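Long-range contacts in quinoline 2-oxidoreductase large subunit (Pseudomonas putida, PDB 1T3Q), which carries the molybdenum and pterin cytosine dinucleotide cofactor of a hydroxylase that oxidises quinoline at its 2-position: residues 145-150 against 358-363; 193-198 against 695-700. All coordinates share one frame; numbering follows the deposited sequence.

Contact 1 of 2, residues 145-150 against 358-363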
ATOM      1  N   THR B 145      11.871 -17.909 -41.372  1.00 22.75           N
ATOM      2  CA  THR B 145      10.588 -18.451 -40.943  1.00 24.00           C
ATOM      3  C   THR B 145      10.589 -19.811 -40.261  1.00 23.77           C
ATOM      4  O   THR B 145       9.531 -20.310 -39.881  1.00 22.71           O
ATOM      5  CB  THR B 145       9.638 -18.519 -42.141  1.00 25.04           C
ATOM      6  OG1 THR B 145      10.227 -19.338 -43.158  1.00 26.11           O
ATOM      7  CG2 THR B 145       9.402 -17.122 -42.709  1.00 26.58           C
ATOM      8  N   GLY B 146      11.763 -20.411 -40.101  1.00 22.61           N
ATOM      9  CA  GLY B 146      11.819 -21.712 -39.464  1.00 22.85           C
ATOM     10  C   GLY B 146      13.222 -22.269 -39.356  1.00 23.65           C
ATOM     11  O   GLY B 146      14.181 -21.690 -39.872  1.00 21.87           O
ATOM     12  N   ILE B 147      13.334 -23.410 -38.689  1.00 23.19           N
ATOM     13  CA  ILE B 147      14.612 -24.075 -38.484  1.00 23.70           C
ATOM     14  C   ILE B 147      15.341 -24.387 -39.787  1.00 24.32           C
ATOM     15  O   ILE B 147      16.545 -24.169 -39.893  1.00 23.05           O
ATOM     16  CB  ILE B 147      14.411 -25.378 -37.683  1.00 23.02           C
ATOM     17  CG1 ILE B 147      14.042 -25.034 -36.236  1.00 24.69           C
ATOM     18  CG2 ILE B 147      15.661 -26.236 -37.738  1.00 25.53           C
ATOM     19  CD1 ILE B 147      13.661 -26.237 -35.396  1.00 25.54           C
ATOM     20  N   GLU B 148      14.613 -24.905 -40.769  1.00 25.18           N
ATOM     21  CA  GLU B 148      15.213 -25.249 -42.056  1.00 27.14           C
ATOM     22  C   GLU B 148      15.858 -24.026 -42.697  1.00 27.28           C
ATOM     23  O   GLU B 148      17.028 -24.058 -43.082  1.00 27.76           O
ATOM     24  CB  GLU B 148      14.152 -25.825 -42.995  1.00 29.16           C
ATOM     25  N   ALA B 149      15.087 -22.950 -42.804  1.00 26.93           N
ATOM     26  CA  ALA B 149      15.569 -21.710 -43.394  1.00 26.20           C
ATOM     27  C   ALA B 149      16.710 -21.110 -42.585  1.00 26.17           C
ATOM     28  O   ALA B 149      17.667 -20.583 -43.149  1.00 26.52           O
ATOM     29  CB  ALA B 149      14.424 -20.703 -43.504  1.00 26.59           C
ATOM     30  N   ALA B 150      16.612 -21.182 -41.262  1.00 25.04           N
ATOM     31  CA  ALA B 150      17.656 -20.623 -40.410  1.00 25.52           C
ATOM     32  C   ALA B 150      18.987 -21.351 -40.604  1.00 25.31           C
ATOM     33  O   ALA B 150      20.049 -20.743 -40.557  1.00 23.04           O
ATOM     34  CB  ALA B 150      17.230 -20.693 -38.946  1.00 24.39           C
ATOM     35  N   ILE B 358      21.088 -27.812 -30.971  1.00 19.81           N
ATOM     36  CA  ILE B 358      21.239 -26.631 -31.819  1.00 20.20           C
ATOM     37  C   ILE B 358      20.081 -25.660 -31.587  1.00 21.10           C
ATOM     38  O   ILE B 358      18.913 -26.049 -31.667  1.00 20.75           O
ATOM     39  CB  ILE B 358      21.234 -27.006 -33.321  1.00 20.56           C
ATOM     40  CG1 ILE B 358      22.287 -28.081 -33.603  1.00 19.43           C
ATOM     41  CG2 ILE B 358      21.513 -25.764 -34.169  1.00 21.94           C
ATOM     42  CD1 ILE B 358      22.168 -28.689 -34.987  1.00 21.24           C
ATOM     43  N   ALA B 359      20.408 -24.404 -31.302  1.00 18.85           N
ATOM     44  CA  ALA B 359      19.398 -23.370 -31.090  1.00 18.39           C
ATOM     45  C   ALA B 359      19.589 -22.352 -32.205  1.00 19.92           C
ATOM     46  O   ALA B 359      20.675 -21.794 -32.355  1.00 20.80           O
ATOM     47  CB  ALA B 359      19.596 -22.702 -29.730  1.00 17.12           C
ATOM     48  N   VAL B 360      18.548 -22.118 -32.997  1.00 20.39           N
ATOM     49  CA  VAL B 360      18.653 -21.158 -34.089  1.00 21.15           C
ATOM     50  C   VAL B 360      17.687 -19.998 -33.951  1.00 21.96           C
ATOM     51  O   VAL B 360      16.554 -20.156 -33.483  1.00 20.77           O
ATOM     52  CB  VAL B 360      18.409 -21.819 -35.464  1.00 20.65           C
ATOM     53  CG1 VAL B 360      19.463 -22.881 -35.715  1.00 22.07           C
ATOM     54  CG2 VAL B 360      17.003 -22.426 -35.521  1.00 21.66           C
ATOM     55  N   ALA B 361      18.151 -18.826 -34.363  1.00 20.79           N
ATOM     56  CA  ALA B 361      17.335 -17.628 -34.314  1.00 21.57           C
ATOM     57  C   ALA B 361      16.404 -17.605 -35.517  1.00 22.08           C
ATOM     58  O   ALA B 361      16.795 -17.969 -36.630  1.00 22.70           O
ATOM     59  CB  ALA B 361      18.224 -16.392 -34.309  1.00 21.76           C
ATOM     60  N   THR B 362      15.163 -17.192 -35.283  1.00 20.11           N
ATOM     61  CA  THR B 362      14.163 -17.093 -36.333  1.00 18.57           C
ATOM     62  C   THR B 362      13.432 -15.784 -36.072  1.00 17.47           C
ATOM     63  O   THR B 362      13.513 -15.236 -34.973  1.00 18.12           O
ATOM     64  CB  THR B 362      13.145 -18.253 -36.268  1.00 19.67           C
ATOM     65  OG1 THR B 362      12.501 -18.246 -34.991  1.00 19.92           O
ATOM     66  CG2 THR B 362      13.839 -19.593 -36.469  1.00 19.10           C
ATOM     67  N   ASN B 363      12.729 -15.270 -37.071  1.00 18.89           N
ATOM     68  CA  ASN B 363      12.011 -14.022 -36.876  1.00 18.75           C
ATOM     69  C   ASN B 363      10.626 -14.277 -36.282  1.00 19.04           C
ATOM     70  O   ASN B 363       9.601 -14.114 -36.940  1.00 18.75           O
ATOM     71  CB  ASN B 363      11.929 -13.252 -38.195  1.00 18.85           C
ATOM     72  CG  ASN B 363      13.283 -12.695 -38.614  1.00 18.56           C
ATOM     73  OD1 ASN B 363      13.868 -13.126 -39.606  1.00 18.91           O
ATOM     74  ND2 ASN B 363      13.794 -11.747 -37.839  1.00 14.73           N
TER

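Contact 2 of 2, residues 193-198 against 695-700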
ATOM      1  N   CYS B 193       7.681 -30.790 -32.341  1.00 18.61           N
ATOM      2  CA  CYS B 193       6.650 -30.195 -31.506  1.00 18.68           C
ATOM      3  C   CYS B 193       6.475 -28.768 -31.986  1.00 19.05           C
ATOM      4  O   CYS B 193       7.456 -28.080 -32.272  1.00 19.02           O
ATOM      5  CB  CYS B 193       7.068 -30.176 -30.035  1.00 18.28           C
ATOM      6  SG  CYS B 193       7.471 -31.795 -29.340  1.00 23.04           S
ATOM      7  N   GLY B 194       5.229 -28.319 -32.085  1.00 17.94           N
ATOM      8  CA  GLY B 194       4.996 -26.956 -32.514  1.00 17.05           C
ATOM      9  C   GLY B 194       5.114 -26.032 -31.320  1.00 16.74           C
ATOM     10  O   GLY B 194       5.266 -26.487 -30.187  1.00 17.36           O
ATOM     11  N   ARG B 195       5.060 -24.729 -31.560  1.00 14.90           N
ATOM     12  CA  ARG B 195       5.125 -23.784 -30.461  1.00 15.01           C
ATOM     13  C   ARG B 195       3.797 -23.847 -29.718  1.00 15.51           C
ATOM     14  O   ARG B 195       2.762 -24.185 -30.302  1.00 15.70           O
ATOM     15  CB  ARG B 195       5.321 -22.353 -30.976  1.00 17.49           C
ATOM     16  CG  ARG B 195       6.735 -22.051 -31.434  1.00 17.23           C
ATOM     17  CD  ARG B 195       6.913 -20.602 -31.882  1.00 17.70           C
ATOM     18  NE  ARG B 195       8.333 -20.342 -32.120  1.00 17.42           N
ATOM     19  CZ  ARG B 195       8.989 -19.278 -31.675  1.00 18.73           C
ATOM     20  NH1 ARG B 195       8.358 -18.350 -30.969  1.00 18.72           N
ATOM     21  NH2 ARG B 195      10.293 -19.157 -31.909  1.00 17.45           N
ATOM     22  N   VAL B 196       3.842 -23.531 -28.431  1.00 15.83           N
ATOM     23  CA  VAL B 196       2.648 -23.469 -27.604  1.00 16.80           C
ATOM     24  C   VAL B 196       2.846 -22.264 -26.708  1.00 16.52           C
ATOM     25  O   VAL B 196       3.952 -21.728 -26.617  1.00 18.16           O
ATOM     26  CB  VAL B 196       2.453 -24.731 -26.714  1.00 16.40           C
ATOM     27  CG1 VAL B 196       2.273 -25.953 -27.584  1.00 16.24           C
ATOM     28  CG2 VAL B 196       3.627 -24.899 -25.755  1.00 18.64           C
ATOM     29  N   SER B 197       1.769 -21.822 -26.068  1.00 14.88           N
ATOM     30  CA  SER B 197       1.822 -20.697 -25.149  1.00 14.86           C
ATOM     31  C   SER B 197       1.420 -21.212 -23.773  1.00 13.80           C
ATOM     32  O   SER B 197       0.572 -22.100 -23.675  1.00 15.70           O
ATOM     33  CB  SER B 197       0.835 -19.602 -25.577  1.00 13.28           C
ATOM     34  OG  SER B 197       0.754 -18.593 -24.583  1.00 13.98           O
ATOM     35  N   ALA B 198       2.029 -20.668 -22.723  1.00 13.42           N
ATOM     36  CA  ALA B 198       1.684 -21.071 -21.360  1.00 15.31           C
ATOM     37  C   ALA B 198       0.204 -20.736 -21.184  1.00 16.43           C
ATOM     38  O   ALA B 198      -0.513 -21.370 -20.403  1.00 16.80           O
ATOM     39  CB  ALA B 198       2.527 -20.296 -20.351  1.00 12.60           C
ATOM     40  N   VAL B 695       0.673 -22.680 -31.496  1.00 18.63           N
ATOM     41  CA  VAL B 695       0.832 -21.283 -31.869  1.00 20.03           C
ATOM     42  C   VAL B 695       1.406 -21.444 -33.272  1.00 21.58           C
ATOM     43  O   VAL B 695       2.430 -22.106 -33.454  1.00 21.71           O
ATOM     44  CB  VAL B 695       1.845 -20.568 -30.951  1.00 20.92           C
ATOM     45  CG1 VAL B 695       2.316 -19.262 -31.592  1.00 23.74           C
ATOM     46  CG2 VAL B 695       1.197 -20.280 -29.598  1.00 20.63           C
ATOM     47  N   ILE B 696       0.746 -20.858 -34.264  1.00 19.79           N
ATOM     48  CA  ILE B 696       1.195 -21.028 -35.636  1.00 21.00           C
ATOM     49  C   ILE B 696       1.670 -19.783 -36.373  1.00 21.57           C
ATOM     50  O   ILE B 696       0.975 -18.766 -36.418  1.00 20.44           O
ATOM     51  CB  ILE B 696       0.079 -21.673 -36.492  1.00 20.61           C
ATOM     52  CG1 ILE B 696      -0.386 -22.984 -35.851  1.00 22.39           C
ATOM     53  CG2 ILE B 696       0.581 -21.929 -37.915  1.00 19.97           C
ATOM     54  CD1 ILE B 696      -1.563 -23.620 -36.545  1.00 23.10           C
ATOM     55  N   TYR B 697       2.863 -19.886 -36.951  1.00 22.58           N
ATOM     56  CA  TYR B 697       3.436 -18.816 -37.765  1.00 23.02           C
ATOM     57  C   TYR B 697       3.367 -19.362 -39.190  1.00 23.59           C
ATOM     58  O   TYR B 697       3.740 -20.511 -39.427  1.00 23.42           O
ATOM     59  CB  TYR B 697       4.906 -18.553 -37.404  1.00 21.93           C
ATOM     60  CG  TYR B 697       5.131 -17.700 -36.172  1.00 21.48           C
ATOM     61  CD1 TYR B 697       5.335 -18.284 -34.921  1.00 20.60           C
ATOM     62  CD2 TYR B 697       5.181 -16.311 -36.266  1.00 20.67           C
ATOM     63  CE1 TYR B 697       5.592 -17.504 -33.795  1.00 20.67           C
ATOM     64  CE2 TYR B 697       5.433 -15.519 -35.145  1.00 22.03           C
ATOM     65  CZ  TYR B 697       5.639 -16.121 -33.913  1.00 19.37           C
ATOM     66  OH  TYR B 697       5.889 -15.343 -32.808  1.00 18.47           O
ATOM     67  N   ASP B 698       2.888 -18.561 -40.140  1.00 23.76           N
ATOM     68  CA  ASP B 698       2.793 -19.042 -41.511  1.00 25.32           C
ATOM     69  C   ASP B 698       4.109 -18.879 -42.249  1.00 25.31           C
ATOM     70  O   ASP B 698       5.102 -18.455 -41.670  1.00 23.62           O
ATOM     71  CB  ASP B 698       1.672 -18.331 -42.283  1.00 26.79           C
ATOM     72  CG  ASP B 698       1.902 -16.840 -42.433  1.00 26.81           C
ATOM     73  OD1 ASP B 698       3.067 -16.388 -42.375  1.00 27.82           O
ATOM     74  OD2 ASP B 698       0.905 -16.115 -42.629  1.00 29.55           O
ATOM     75  N   ASP B 699       4.105 -19.218 -43.531  1.00 27.05           N
ATOM     76  CA  ASP B 699       5.308 -19.138 -44.354  1.00 30.80           C
ATOM     77  C   ASP B 699       5.904 -17.738 -44.503  1.00 30.57           C
ATOM     78  O   ASP B 699       7.003 -17.588 -45.036  1.00 31.70           O
ATOM     79  CB  ASP B 699       5.023 -19.726 -45.739  1.00 33.25           C
ATOM     80  CG  ASP B 699       4.785 -21.224 -45.697  1.00 36.25           C
ATOM     81  OD1 ASP B 699       4.312 -21.783 -46.708  1.00 38.35           O
ATOM     82  OD2 ASP B 699       5.077 -21.844 -44.654  1.00 38.67           O
ATOM     83  N   PHE B 700       5.196 -16.715 -44.038  1.00 30.29           N
ATOM     84  CA  PHE B 700       5.709 -15.355 -44.152  1.00 31.97           C
ATOM     85  C   PHE B 700       6.093 -14.757 -42.807  1.00 30.12           C
ATOM     86  O   PHE B 700       6.553 -13.617 -42.732  1.00 30.52           O
ATOM     87  CB  PHE B 700       4.682 -14.461 -44.847  1.00 35.04           C
ATOM     88  CG  PHE B 700       4.239 -14.986 -46.178  1.00 40.10           C
ATOM     89  CD1 PHE B 700       3.202 -15.911 -46.265  1.00 41.38           C
ATOM     90  CD2 PHE B 700       4.891 -14.596 -47.344  1.00 41.20           C
ATOM     91  CE1 PHE B 700       2.822 -16.442 -47.493  1.00 43.07           C
ATOM     92  CE2 PHE B 700       4.518 -15.123 -48.577  1.00 42.85           C
ATOM     93  CZ  PHE B 700       3.481 -16.048 -48.651  1.00 43.48           C
TER
HETATM   94  O   HOH W   1       4.157 -24.029 -34.243  1.00 27.10           O

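Contact 1 of 2, residues 145-150 against 358-363
Ala150 and Val360 meet through aliphatic carbon alone. The methyl of Ala150 points at the 358-363 segment and lies 3.8 Å from Val360 CG2. It is also close to Val360 CB, so it sits beside the branch point of the valine and not only at one methyl tip. Val360 CG2 occupies the cramped rotamer position between its own backbone N and carbonyl carbon, with CG1 beside the N and anti to the carbonyl carbon (chi1 -62°). The other neighbour of this methyl is Ile147, whose CG1 lies 4.0 Å from Val360 CG2. The two side chains cross at about a right angle. Ile147 also touches Ile320 and Asp322 on strand 312-322. The short helix 147-152 therefore packs on strands 352-360 and 312-322 of a mixed sheet, in which strand 352-360 pairs with 312-322 on one edge and with 165-170 on the other. The sheet strand lies in a molybdopterin cofactor-binding region of this xanthine dehydrogenase family protein. Beyond Val360, the chain offers a carbonyl: Ala361 O is 3.6 Å from Ala150 CB, a packing contact. Thr362 follows and turns its methyl to the helix start. Its CG2 is 4.0 Å from Gly146 C and 4.3 Å from Ala150 CB. The torsion that puts CG2 anti to the carbonyl carbon leaves OG1 between the backbone N and the carbonyl carbon (chi1 59°), and OG1 hydrogen-bonds to Asp322 OD1. Gly146 is the N-cap residue. Its O accepts from Ala150 N at 2.8 Å, the first helical turn, while its N is buried with no partner in the model. Next to Thr362, Asn363 OD1 accepts from Val144 N, just before the helix, and ND2 donates to Ala157 O and Arg110 O.

Contact 2 of 2, residues 193-198 against 695-700
Arg195 lies against Val695 at its base and against Tyr697 further out. Its CB is 3.9 Å from Val695 CB and also near Val695 O. The chain then runs extended from CG to NE, with CD anti to CA (chi2 -177°). CD reaches the rim of the Tyr697 ring near the ring plane, 3.9 Å from CE1. NE hydrogen-bonds to Gln297 OE1. NH1 lies 4.0 Å from Tyr697 CE1 and donates to Cys365 O, and NH2 makes a salt bridge with Asp322. The guanidinium and ring planes stand 86° apart. Tyr697 OH bonds Cys365 N, so both side chains hold the backbone of one residue. These loops join the two molybdopterin cofactor-binding regions of the chain, and the Val196 side chain is about 10 Å from the bound dioxosulfidomolybdenum ion. Val695 N donates to Arg195 O at 2.8 Å in a nearly straight bond (171°). One water bridges the backbones, accepting from Arg195 N at 2.9 Å and donating to Val695 O at 2.7 Å. Val695 CG2 rests 3.9 Å from Ser197 N, which bonds Tyr711 OH.

Both contacts are buried, and their centres lie 13 Å apart on the same side of the chain's centre. Contact 1 is farther out, about 24 Å from that centre against 19 Å, and no other protein chain touches its segments. Contact 2 reaches Arg143 of the small subunit and Ile257 of the medium subunit, while Asp699 and Phe700 at its far end are exposed. Contact 1 sets a helix on a sheet with apolar carbon; contact 2 joins two loops with a backbone bond, a water and an arginine. Asp322 connects them, taking Thr362 OG1 and the Arg195 guanidinium. Thr145 CG2 also packs on Asp699 O at 3.4 Å.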